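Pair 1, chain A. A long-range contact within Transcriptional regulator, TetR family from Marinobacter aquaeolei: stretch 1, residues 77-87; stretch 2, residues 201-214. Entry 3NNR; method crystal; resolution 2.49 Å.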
# COMPACT_ATOMS: atom_id res chain seq x y z
N THR A 77 -9.48 -4.93 25.89
CA THR A 77 -10.30 -3.71 26.06
C THR A 77 -10.15 -2.77 24.83
O THR A 77 -9.30 -2.98 23.97
CB THR A 77 -9.88 -2.91 27.28
OG1 THR A 77 -8.58 -2.36 27.04
CG2 THR A 77 -9.87 -3.77 28.58
N LEU A 78 -10.97 -1.72 24.78
CA LEU A 78 -10.87 -0.67 23.76
C LEU A 78 -9.56 0.15 23.83
O LEU A 78 -9.05 0.65 22.81
CB LEU A 78 -12.08 0.27 23.84
CG LEU A 78 -13.44 -0.33 23.48
CD1 LEU A 78 -14.54 0.70 23.67
CD2 LEU A 78 -13.47 -0.86 22.04
N GLU A 79 -9.04 0.29 25.05
CA GLU A 79 -7.79 1.02 25.34
C GLU A 79 -6.63 0.20 24.72
O GLU A 79 -5.72 0.76 24.07
CB GLU A 79 -7.64 1.28 26.84
CG GLU A 79 -8.74 2.24 27.54
CD GLU A 79 -10.18 1.63 27.74
OE1 GLU A 79 -10.43 0.46 27.38
OE2 GLU A 79 -11.08 2.35 28.25
N ASP A 80 -6.69 -1.14 24.86
CA ASP A 80 -5.72 -2.03 24.19
C ASP A 80 -5.78 -1.89 22.67
O ASP A 80 -4.75 -1.90 22.00
CB ASP A 80 -5.97 -3.51 24.49
CG ASP A 80 -5.75 -3.89 25.91
OD1 ASP A 80 -4.99 -3.21 26.64
OD2 ASP A 80 -6.31 -4.94 26.28
N MSE A 81 -6.99 -1.80 22.14
CA MSE A 81 -7.18 -1.67 20.70
C MSE A 81 -6.47 -0.39 20.19
O MSE A 81 -5.67 -0.46 19.26
CB MSE A 81 -8.66 -1.71 20.33
CG MSE A 81 -8.93 -1.80 18.86
SE MSE A 81 -10.82 -1.69 18.55
CE MSE A 81 -11.15 0.15 19.09
N THR A 82 -6.73 0.73 20.85
CA THR A 82 -6.14 2.01 20.48
C THR A 82 -4.62 1.99 20.62
O THR A 82 -3.91 2.58 19.81
CB THR A 82 -6.73 3.17 21.29
OG1 THR A 82 -6.53 2.92 22.67
CG2 THR A 82 -8.20 3.26 21.07
N PHE A 83 -4.12 1.30 21.65
CA PHE A 83 -2.68 1.15 21.84
C PHE A 83 -2.07 0.36 20.65
O PHE A 83 -1.13 0.82 19.99
CB PHE A 83 -2.32 0.52 23.18
CG PHE A 83 -1.00 -0.16 23.13
CD1 PHE A 83 0.16 0.60 23.05
CD2 PHE A 83 -0.92 -1.55 23.01
CE1 PHE A 83 1.39 -0.03 22.90
CE2 PHE A 83 0.30 -2.17 22.89
CZ PHE A 83 1.46 -1.42 22.83
N TYR A 84 -2.62 -0.82 20.36
CA TYR A 84 -2.11 -1.62 19.24
C TYR A 84 -2.06 -0.80 17.94
O TYR A 84 -1.06 -0.85 17.20
CB TYR A 84 -2.93 -2.91 18.97
CG TYR A 84 -3.02 -3.90 20.14
CD1 TYR A 84 -1.89 -4.30 20.84
CD2 TYR A 84 -4.24 -4.47 20.49
CE1 TYR A 84 -1.97 -5.23 21.89
CE2 TYR A 84 -4.34 -5.39 21.57
CZ TYR A 84 -3.21 -5.76 22.26
OH TYR A 84 -3.30 -6.64 23.32
N LEU A 85 -3.13 -0.04 17.67
CA LEU A 85 -3.21 0.77 16.46
C LEU A 85 -2.23 1.93 16.49
O LEU A 85 -1.44 2.06 15.59
CB LEU A 85 -4.64 1.27 16.20
CG LEU A 85 -5.65 0.23 15.74
CD1 LEU A 85 -7.02 0.85 15.67
CD2 LEU A 85 -5.24 -0.34 14.40
N GLU A 86 -2.27 2.75 17.52
CA GLU A 86 -1.34 3.90 17.62
C GLU A 86 0.15 3.54 17.55
O GLU A 86 0.92 4.20 16.86
CB GLU A 86 -1.60 4.72 18.88
CG GLU A 86 -2.86 5.61 18.79
CD GLU A 86 -2.98 6.65 19.91
OE1 GLU A 86 -1.96 7.05 20.51
OE2 GLU A 86 -4.10 7.11 20.15
N SER A 87 0.52 2.48 18.27
CA SER A 87 1.90 2.05 18.40
C SER A 87 2.46 1.53 17.09
O SER A 87 3.60 1.81 16.77
CB SER A 87 2.04 1.01 19.53
OG SER A 87 1.40 -0.21 19.24
N GLU A 201 -23.99 -3.58 22.27
CA GLU A 201 -23.28 -3.09 23.47
C GLU A 201 -22.27 -1.94 23.24
O GLU A 201 -22.26 -0.94 23.97
CB GLU A 201 -22.43 -4.21 24.12
CG GLU A 201 -23.13 -5.31 24.89
CD GLU A 201 -22.22 -5.91 26.00
OE1 GLU A 201 -21.98 -5.21 27.02
OE2 GLU A 201 -21.74 -7.06 25.85
N TYR A 202 -21.44 -2.13 22.21
CA TYR A 202 -20.30 -1.24 21.92
C TYR A 202 -20.39 -0.28 20.72
O TYR A 202 -19.52 0.60 20.61
CB TYR A 202 -19.02 -2.10 21.78
CG TYR A 202 -18.52 -2.67 23.10
CD1 TYR A 202 -19.00 -3.89 23.59
CD2 TYR A 202 -17.54 -2.00 23.87
CE1 TYR A 202 -18.54 -4.44 24.81
CE2 TYR A 202 -17.07 -2.54 25.12
CZ TYR A 202 -17.58 -3.77 25.57
OH TYR A 202 -17.18 -4.34 26.77
N ARG A 203 -21.41 -0.41 19.85
CA ARG A 203 -21.57 0.45 18.65
C ARG A 203 -21.37 1.95 19.00
O ARG A 203 -20.56 2.63 18.36
CB ARG A 203 -22.91 0.18 17.91
CG ARG A 203 -23.07 0.81 16.49
CD ARG A 203 -24.40 0.44 15.80
N GLU A 204 -22.02 2.41 20.09
CA GLU A 204 -21.97 3.81 20.57
C GLU A 204 -20.53 4.34 20.81
O GLU A 204 -20.14 5.36 20.23
CB GLU A 204 -22.81 3.99 21.86
N ARG A 205 -19.76 3.60 21.61
CA ARG A 205 -18.38 3.99 21.97
C ARG A 205 -17.34 3.82 20.86
O ARG A 205 -16.52 4.73 20.65
CB ARG A 205 -17.88 3.24 23.23
CG ARG A 205 -18.42 3.77 24.54
CD ARG A 205 -18.14 2.80 25.69
NE ARG A 205 -19.03 1.63 25.65
CZ ARG A 205 -18.94 0.55 26.44
NH1 ARG A 205 -17.96 0.44 27.35
NH2 ARG A 205 -19.83 -0.44 26.31
N VAL A 206 -17.35 2.68 20.17
CA VAL A 206 -16.37 2.44 19.08
C VAL A 206 -16.53 3.50 17.97
O VAL A 206 -15.53 4.00 17.48
CB VAL A 206 -16.40 1.01 18.51
CG1 VAL A 206 -15.29 0.84 17.49
CG2 VAL A 206 -16.22 -0.02 19.61
N LEU A 207 -17.77 3.84 17.59
CA LEU A 207 -18.00 4.96 16.64
C LEU A 207 -17.53 6.30 17.22
O LEU A 207 -16.98 7.13 16.49
CB LEU A 207 -19.47 5.09 16.25
CG LEU A 207 -20.07 4.24 15.13
CD1 LEU A 207 -19.51 2.84 15.12
CD2 LEU A 207 -21.60 4.25 15.25
N ALA A 208 -17.79 6.51 18.51
CA ALA A 208 -17.39 7.74 19.25
C ALA A 208 -15.88 7.90 19.25
O ALA A 208 -15.35 8.99 19.04
CB ALA A 208 -17.94 7.73 20.69
N LEU A 209 -15.20 6.77 19.49
CA LEU A 209 -13.75 6.67 19.46
C LEU A 209 -13.20 6.92 18.05
O LEU A 209 -12.22 7.65 17.89
CB LEU A 209 -13.33 5.26 19.91
CG LEU A 209 -11.84 4.89 20.03
CD1 LEU A 209 -11.07 5.79 21.03
CD2 LEU A 209 -11.76 3.43 20.44
N ARG A 210 -13.83 6.28 17.06
CA ARG A 210 -13.48 6.43 15.63
C ARG A 210 -13.48 7.90 15.21
O ARG A 210 -12.51 8.37 14.62
CB ARG A 210 -14.40 5.56 14.75
CG ARG A 210 -14.27 5.76 13.23
CD ARG A 210 -14.99 4.64 12.47
NE ARG A 210 -15.07 4.92 11.03
CZ ARG A 210 -16.03 5.63 10.41
NH1 ARG A 210 -17.04 6.19 11.07
NH2 ARG A 210 -15.96 5.81 9.08
N GLU A 211 -14.55 8.61 15.57
CA GLU A 211 -14.67 10.06 15.30
C GLU A 211 -13.53 10.92 15.82
O GLU A 211 -13.14 11.88 15.14
CB GLU A 211 -16.00 10.62 15.84
CG GLU A 211 -17.19 10.23 15.01
CD GLU A 211 -17.13 10.84 13.63
OE1 GLU A 211 -17.20 12.09 13.54
OE2 GLU A 211 -16.97 10.07 12.65
N LYS A 212 -12.98 10.58 17.00
CA LYS A 212 -11.83 11.32 17.54
C LYS A 212 -10.60 11.27 16.61
O LYS A 212 -9.73 12.11 16.75
CB LYS A 212 -11.47 10.90 18.99
N TYR A 213 -10.53 10.34 15.65
CA TYR A 213 -9.41 10.25 14.67
C TYR A 213 -9.68 10.80 13.24
O TYR A 213 -8.88 10.54 12.36
CB TYR A 213 -8.94 8.79 14.57
CG TYR A 213 -8.33 8.24 15.84
CD1 TYR A 213 -7.00 8.52 16.17
CD2 TYR A 213 -9.06 7.39 16.68
CE1 TYR A 213 -6.41 7.99 17.34
CE2 TYR A 213 -8.49 6.85 17.84
CZ TYR A 213 -7.17 7.15 18.18
OH TYR A 213 -6.60 6.63 19.33
N ARG A 214 -10.73 11.61 13.03
CA ARG A 214 -11.15 12.07 11.67
C ARG A 214 -10.38 13.20 10.92
O ARG A 214 -10.39 14.36 11.39
CB ARG A 214 -12.60 12.56 11.77
CG ARG A 214 -13.30 12.91 10.43
CD ARG A 214 -14.34 14.01 10.64
NE ARG A 214 -15.46 13.88 9.72
CZ ARG A 214 -16.41 12.95 9.81
NH1 ARG A 214 -16.37 11.99 10.76
NH2 ARG A 214 -17.40 12.93 8.93

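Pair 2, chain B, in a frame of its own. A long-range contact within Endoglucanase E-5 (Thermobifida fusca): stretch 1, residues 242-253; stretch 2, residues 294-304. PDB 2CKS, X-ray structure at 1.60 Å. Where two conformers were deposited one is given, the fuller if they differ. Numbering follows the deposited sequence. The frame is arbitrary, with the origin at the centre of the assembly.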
# COMPACT_ATOMS: atom_id res chain seq x y z
N ALA B 242 6.03 5.35 -20.81
CA ALA B 242 7.06 6.33 -20.50
C ALA B 242 6.83 6.95 -19.14
O ALA B 242 5.69 7.17 -18.72
CB ALA B 242 7.10 7.42 -21.55
N ASN B 243 7.93 7.23 -18.46
CA ASN B 243 7.91 7.90 -17.18
C ASN B 243 7.72 9.40 -17.32
O ASN B 243 8.23 10.03 -18.26
CB ASN B 243 9.21 7.63 -16.44
CG ASN B 243 9.32 6.20 -15.99
OD1 ASN B 243 8.46 5.71 -15.26
ND2 ASN B 243 10.35 5.51 -16.44
N ASP B 244 6.97 9.98 -16.39
CA ASP B 244 6.93 11.42 -16.24
C ASP B 244 7.44 11.78 -14.86
O ASP B 244 6.66 11.94 -13.93
CB ASP B 244 5.52 11.96 -16.45
CG ASP B 244 5.50 13.48 -16.57
OD1 ASP B 244 6.44 14.15 -16.10
OD2 ASP B 244 4.57 14.08 -17.13
N PHE B 245 8.76 11.89 -14.73
CA PHE B 245 9.36 12.15 -13.44
C PHE B 245 9.12 13.58 -12.97
O PHE B 245 9.14 13.85 -11.78
CB PHE B 245 10.86 11.82 -13.45
CG PHE B 245 11.16 10.35 -13.65
CD1 PHE B 245 12.00 9.93 -14.66
CD2 PHE B 245 10.62 9.40 -12.80
CE1 PHE B 245 12.29 8.59 -14.84
CE2 PHE B 245 10.90 8.06 -12.97
CZ PHE B 245 11.74 7.65 -13.99
N GLN B 246 8.90 14.50 -13.91
CA GLN B 246 8.60 15.87 -13.53
C GLN B 246 7.28 15.92 -12.76
O GLN B 246 7.21 16.52 -11.70
CB GLN B 246 8.55 16.78 -14.76
CG GLN B 246 8.46 18.26 -14.43
CD GLN B 246 9.66 18.79 -13.65
OE1 GLN B 246 10.72 18.17 -13.62
NE2 GLN B 246 9.49 19.95 -13.03
N MET B 247 6.25 15.27 -13.29
CA MET B 247 4.96 15.24 -12.62
C MET B 247 5.08 14.45 -11.32
O MET B 247 4.55 14.85 -10.28
CB MET B 247 3.90 14.60 -13.51
CG MET B 247 2.50 14.65 -12.92
SD MET B 247 1.81 16.32 -12.93
CE MET B 247 1.03 16.32 -11.36
N ALA B 248 5.78 13.32 -11.38
CA ALA B 248 5.95 12.47 -10.21
C ALA B 248 6.62 13.23 -9.07
O ALA B 248 6.24 13.08 -7.92
CB ALA B 248 6.76 11.24 -10.57
N ASP B 249 7.61 14.06 -9.40
CA ASP B 249 8.31 14.86 -8.40
C ASP B 249 7.37 15.87 -7.72
O ASP B 249 7.55 16.20 -6.55
CB ASP B 249 9.50 15.61 -9.03
CG ASP B 249 10.70 14.72 -9.30
OD1 ASP B 249 10.77 13.58 -8.79
OD2 ASP B 249 11.65 15.09 -10.03
N ARG B 250 6.37 16.37 -8.45
CA ARG B 250 5.37 17.24 -7.84
C ARG B 250 4.57 16.50 -6.78
O ARG B 250 4.33 17.03 -5.71
CB ARG B 250 4.43 17.83 -8.90
CG ARG B 250 5.14 18.73 -9.89
CD ARG B 250 4.28 19.18 -11.03
NE ARG B 250 3.14 19.98 -10.56
CZ ARG B 250 2.10 20.31 -11.30
NH1 ARG B 250 2.02 19.94 -12.58
NH2 ARG B 250 1.13 21.04 -10.77
N TYR B 251 4.19 15.26 -7.07
CA TYR B 251 3.52 14.41 -6.09
C TYR B 251 4.44 14.14 -4.89
O TYR B 251 4.01 14.19 -3.74
CB TYR B 251 3.11 13.08 -6.71
CG TYR B 251 1.86 13.11 -7.56
CD1 TYR B 251 0.60 13.01 -6.98
CD2 TYR B 251 1.95 13.17 -8.94
CE1 TYR B 251 -0.54 12.99 -7.75
CE2 TYR B 251 0.80 13.15 -9.73
CZ TYR B 251 -0.44 13.07 -9.13
OH TYR B 251 -1.58 13.04 -9.90
N ILE B 252 5.71 13.84 -5.16
CA ILE B 252 6.66 13.54 -4.10
C ILE B 252 6.84 14.73 -3.18
O ILE B 252 6.89 14.58 -1.96
CB ILE B 252 8.03 13.09 -4.68
CG1 ILE B 252 7.89 11.70 -5.29
CG2 ILE B 252 9.13 13.13 -3.62
CD1 ILE B 252 7.89 10.57 -4.28
N ASP B 253 6.93 15.92 -3.76
CA ASP B 253 7.11 17.13 -2.96
C ASP B 253 5.86 17.43 -2.12
O ASP B 253 5.99 17.83 -0.97
CB ASP B 253 7.48 18.32 -3.84
CG ASP B 253 8.87 18.17 -4.44
OD1 ASP B 253 9.17 18.89 -5.41
OD2 ASP B 253 9.72 17.34 -4.03
N LYS B 294 15.44 -0.54 -13.55
CA LYS B 294 14.80 0.27 -14.57
C LYS B 294 14.91 1.73 -14.13
O LYS B 294 15.27 2.02 -12.98
CB LYS B 294 13.32 -0.12 -14.72
CG LYS B 294 13.08 -1.55 -15.20
CD LYS B 294 11.79 -1.66 -15.99
CE LYS B 294 11.38 -3.10 -16.26
NZ LYS B 294 10.85 -3.82 -15.04
N ALA B 295 14.60 2.65 -15.03
CA ALA B 295 14.67 4.08 -14.73
C ALA B 295 13.83 4.45 -13.50
O ALA B 295 14.29 5.20 -12.64
CB ALA B 295 14.23 4.87 -15.93
N SER B 296 12.62 3.92 -13.42
CA SER B 296 11.72 4.17 -12.29
C SER B 296 12.31 3.62 -11.00
O SER B 296 12.11 4.19 -9.93
CB SER B 296 10.33 3.55 -12.56
OG SER B 296 10.38 2.13 -12.58
N GLY B 297 13.03 2.51 -11.11
CA GLY B 297 13.73 1.90 -9.99
C GLY B 297 14.84 2.77 -9.43
O GLY B 297 14.95 2.95 -8.22
N GLN B 298 15.67 3.33 -10.30
CA GLN B 298 16.74 4.21 -9.85
C GLN B 298 16.15 5.47 -9.21
O GLN B 298 16.65 5.95 -8.21
CB GLN B 298 17.70 4.59 -10.97
CG GLN B 298 18.94 5.35 -10.47
CD GLN B 298 19.65 4.66 -9.28
OE1 GLN B 298 20.28 3.62 -9.45
NE2 GLN B 298 19.52 5.25 -8.08
N TRP B 299 15.06 5.96 -9.80
CA TRP B 299 14.39 7.17 -9.32
C TRP B 299 13.87 6.96 -7.91
O TRP B 299 14.14 7.77 -7.03
CB TRP B 299 13.26 7.55 -10.28
CG TRP B 299 12.44 8.71 -9.87
CD1 TRP B 299 12.68 10.02 -10.13
CD2 TRP B 299 11.21 8.66 -9.14
NE1 TRP B 299 11.68 10.80 -9.60
CE2 TRP B 299 10.76 9.99 -8.99
CE3 TRP B 299 10.44 7.63 -8.60
CZ2 TRP B 299 9.59 10.31 -8.32
CZ3 TRP B 299 9.26 7.96 -7.93
CH2 TRP B 299 8.86 9.28 -7.79
N VAL B 300 13.15 5.86 -7.67
CA VAL B 300 12.58 5.65 -6.34
C VAL B 300 13.63 5.31 -5.29
O VAL B 300 13.52 5.74 -4.14
CB VAL B 300 11.41 4.62 -6.34
CG1 VAL B 300 11.90 3.19 -6.51
CG2 VAL B 300 10.61 4.73 -5.08
N ARG B 301 14.64 4.54 -5.68
CA ARG B 301 15.72 4.19 -4.77
C ARG B 301 16.41 5.45 -4.29
O ARG B 301 16.73 5.58 -3.11
CB ARG B 301 16.71 3.24 -5.44
CG ARG B 301 17.79 2.69 -4.52
CD ARG B 301 18.62 1.60 -5.17
NE ARG B 301 19.80 1.25 -4.37
CZ ARG B 301 20.92 1.96 -4.31
NH1 ARG B 301 21.06 3.09 -5.00
NH2 ARG B 301 21.93 1.53 -3.56
N SER B 302 16.61 6.40 -5.20
CA SER B 302 17.25 7.66 -4.87
C SER B 302 16.39 8.48 -3.92
O SER B 302 16.91 9.10 -3.00
CB SER B 302 17.57 8.44 -6.13
OG SER B 302 18.67 7.83 -6.78
N LYS B 303 15.07 8.46 -4.11
CA LYS B 303 14.16 9.16 -3.19
C LYS B 303 14.26 8.55 -1.81
O LYS B 303 14.34 9.28 -0.82
CB LYS B 303 12.70 9.09 -3.65
CG LYS B 303 12.38 9.75 -4.97
CD LYS B 303 12.77 11.22 -5.02
CE LYS B 303 12.12 11.89 -6.22
NZ LYS B 303 12.95 12.94 -6.84
N LEU B 304 14.27 7.23 -1.73
CA LEU B 304 14.20 6.53 -0.45
C LEU B 304 15.49 6.70 0.35
O LEU B 304 15.48 6.68 1.58
CB LEU B 304 13.90 5.05 -0.66
CG LEU B 304 12.48 4.71 -1.11
CD1 LEU B 304 12.39 3.25 -1.49
CD2 LEU B 304 11.47 5.04 -0.02
O HOH W 1 11.17 2.78 -15.67
O HOH W 2 13.30 13.35 -10.95

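Both pairs set two helices side by side, running in roughly the same direction. In pair 1 the axes approach to 12.1 Å with a signed crossing angle of -31°; in pair 2 the values are 12.4 Å and -26°. Superposing N, CA and C of 14 central residues gives an RMSD of 0.8 Å, so the backbones can be compared position by position. The first helix opens alike in both, although the capping residues are not among the matched positions: Thr A77 OG1 accepts from Asp A80 N at 3.1 Å, and Asp B244 OD1 accepts from Met B247 N at 3.0 Å.

The match is tightest in the second helix, where Leu A209 and Trp B299 have CA atoms 0.3 Å apart after superposition. Both point their CA-to-CB bonds toward the partner helix, and both adopt chi1 t, but they fill the space differently. In pair 1 the leucine methyl is met by two small groups: Leu A209 CD2 lies 3.6 Å from Met A81 CE, of a selenomethionine, and 3.6 Å from Thr A82 CG2. In pair 2 the indole is a knob among Phe B245, Ala B248, Asp B249 and Ile B252, and 100 Å² of the residue is covered by the other stretch. The opposing position changes accordingly: the long Met A81 matches the short Ala B248, whose CB is 3.7 Å from Trp B299 CZ2. A long side chain facing leucine and a short one facing tryptophan thus bridge a nearly equal axis separation.

Leu A78 and Phe B245 also coincide, with side-chain centres 2.0 Å apart. Leu A78 makes aliphatic contact through CD2, 3.8 Å from Val A206 CG2, while its CD1 reaches the ring edge of Tyr A202 at CD2, 4.0 Å away. Phe B245 forms an offset stack with the five-membered ring of Trp B299, the centroids 4.3 Å apart and the planes at 22°. Val A206 matches Ser B296. In pair 2, water 1 links the stretches, accepting from Asn B243 ND2 at 3.0 Å and from the backbone Ser B296 N at 2.9 Å.

Polar chemistry also differs at the matched Thr A82 and Asp B249. Thr A82 OG1 donates to Glu A79 O within its own helix at 2.7 Å, and its methyl packs against leucine. Asp B249 OD1 faces across the gap, accepting from Trp B299 NE1 at 3.0 Å and from Lys B303 NZ at 3.0 Å, the latter a salt bridge. One carboxylate oxygen therefore anchors both the indole and the lysine.

Lys B303 matches Tyr A213, with CA atoms 1.9 Å apart. Tyr A213 OH donates to Glu A86 OE2 at 2.7 Å, with the carboxylate oxygen near the ring plane. Each position thus carries a donor to an acid of the first helix, but the acids differ: Glu A86 superposes on Asp B253, not on Asp B249. Total buried area remains similar, 353 Å² in pair 1 and 402 Å² in pair 2.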